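Local coordinates for protein Amuc_1102 (Akkermansia muciniphila, PDB 7DSZ) that adopts an immunoglobulin-like fold related to archaeal type IV pilus proteins and probably serves in a type IV pilus-like assembly of Akkermansia muciniphila, at the interface of chains A and B. Coordinates in Å, arbitrary orientation; residue numbers count along the deposited sequence, not the author numbering. Chains: chain A/B, Amuc_1102.

The interface of chains A and B. Residues chain A 195, 198; chain B 178, 181-183.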
loop_
_atom_site.group_PDB
_atom_site.type_symbol
_atom_site.label_atom_id
_atom_site.label_comp_id
_atom_site.label_asym_id
_atom_site.label_seq_id
_atom_site.Cartn_x
_atom_site.Cartn_y
_atom_site.Cartn_z
ATOM N N GLU A 195 14.406 2.928 -4.931
ATOM C CA GLU A 195 13.251 2.135 -4.526
ATOM C C GLU A 195 13.041 2.215 -3.013
ATOM O O GLU A 195 13.997 2.242 -2.233
ATOM C CB GLU A 195 13.470 0.678 -4.974
ATOM C CG GLU A 195 12.427 -0.330 -4.490
ATOM C CD GLU A 195 12.794 -1.747 -4.932
ATOM O OE1 GLU A 195 13.836 -1.899 -5.615
ATOM O OE2 GLU A 195 12.041 -2.689 -4.604
ATOM N N ARG A 198 8.985 -1.721 1.177
ATOM C CA ARG A 198 7.594 -1.755 1.627
ATOM C C ARG A 198 7.525 -2.161 3.101
ATOM O O ARG A 198 8.501 -2.667 3.655
ATOM C CB ARG A 198 6.788 -2.736 0.769
ATOM C CG ARG A 198 6.684 -2.362 -0.704
ATOM C CD ARG A 198 5.475 -1.483 -0.962
ATOM N NE ARG A 198 5.503 -0.895 -2.299
ATOM C CZ ARG A 198 4.491 -0.212 -2.827
ATOM N NH1 ARG A 198 3.375 -0.039 -2.132
ATOM N NH2 ARG A 198 4.588 0.295 -4.051
ATOM N N LEU B 178 8.158 -8.416 -5.089
ATOM C CA LEU B 178 7.023 -7.530 -4.917
ATOM C C LEU B 178 5.789 -8.178 -5.517
ATOM O O LEU B 178 5.865 -8.775 -6.595
ATOM C CB LEU B 178 7.304 -6.201 -5.601
ATOM C CG LEU B 178 8.551 -5.477 -5.064
ATOM C CD1 LEU B 178 8.938 -4.325 -5.988
ATOM C CD2 LEU B 178 8.267 -4.956 -3.674
ATOM N N ASP B 181 0.414 -5.443 -6.456
ATOM C CA ASP B 181 -0.056 -4.203 -5.844
ATOM C C ASP B 181 1.080 -3.362 -5.263
ATOM O O ASP B 181 0.835 -2.216 -4.856
ATOM C CB ASP B 181 -1.092 -4.507 -4.758
ATOM C CG ASP B 181 -2.450 -4.892 -5.342
ATOM O OD1 ASP B 181 -2.734 -4.532 -6.507
ATOM O OD2 ASP B 181 -3.234 -5.540 -4.635
ATOM N N GLU B 182 2.298 -3.896 -5.224
ATOM C CA GLU B 182 3.493 -3.185 -4.785
ATOM C C GLU B 182 4.338 -2.704 -5.960
ATOM O O GLU B 182 5.525 -2.401 -5.782
ATOM C CB GLU B 182 4.320 -4.089 -3.868
ATOM C CG GLU B 182 3.542 -4.534 -2.643
ATOM C CD GLU B 182 4.272 -5.580 -1.818
ATOM O OE1 GLU B 182 4.816 -6.557 -2.389
ATOM O OE2 GLU B 182 4.296 -5.418 -0.582
ATOM N N THR B 183 3.757 -2.647 -7.154
ATOM C CA THR B 183 4.411 -2.233 -8.387
ATOM C C THR B 183 3.536 -1.211 -9.081
ATOM O O THR B 183 2.341 -1.109 -8.794
ATOM C CB THR B 183 4.622 -3.414 -9.354
ATOM O OG1 THR B 183 3.373 -3.747 -10.000
ATOM C CG2 THR B 183 5.175 -4.639 -8.617
HETATM O O HOH W 1 7.536 -1.266 -4.313
#
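A:Arg198, in the C-terminal tail that follows strand 195-196, lies over B:Glu182, the last residue of the 3-10 helix 180-182 in the neighbouring copy. This patch is a worked example of how an arginine can serve an interface through its flat face and a water rather than through a salt bridge. The guanidinium covers the backbone of B:Glu182: CA of B:Glu182 sits centrally over one face of the A:Arg198 guanidinium, 3.6 Å from its plane. A bend at chi2 (-89°) turns the far half of the arginine chain across the helix end. The two side chains run antiparallel, each passing the other's stem. CD of A:Arg198 lies 4.0 Å from CG of B:Glu182. The carboxylate runs back beside the start of the arginine chain, with OE2 of B:Glu182 3.9 Å from CB of A:Arg198. The charged groups therefore miss one another, and NE of A:Arg198 is 5.0 Å from OE2 of B:Glu182. Their planes are turned 44° apart, and any mutual attraction is probably modest and long-range. Polar linkage comes instead from water 1, in plane at the guanidinium edge. It hydrogen-bonds NE of A:Arg198 at 2.9 Å, nearly straight at 163°, and sits 2.7 Å from the backbone carbonyl O of B:Glu182; its approach to NH2 is weak. An alanine in place of A:Arg198 would probably leave the bridging water without its arginine partner and open a gap over the backbone of B:Glu182. Beside this bridge, A:Glu195 and B:Leu178 meet end on. With CG anti to the backbone N, the extended glutamate carries OE2 of A:Glu195 to 3.8 Å from the methyl CD1 of B:Leu178, a light touch of carboxylate on methyl. Although this pairing may not be the one used in a pilus, the small patch combines face packing with a water bridge and probably helps hold the tail of one immunoglobulin-like copy against a short helical turn of the other in the deposited assembly.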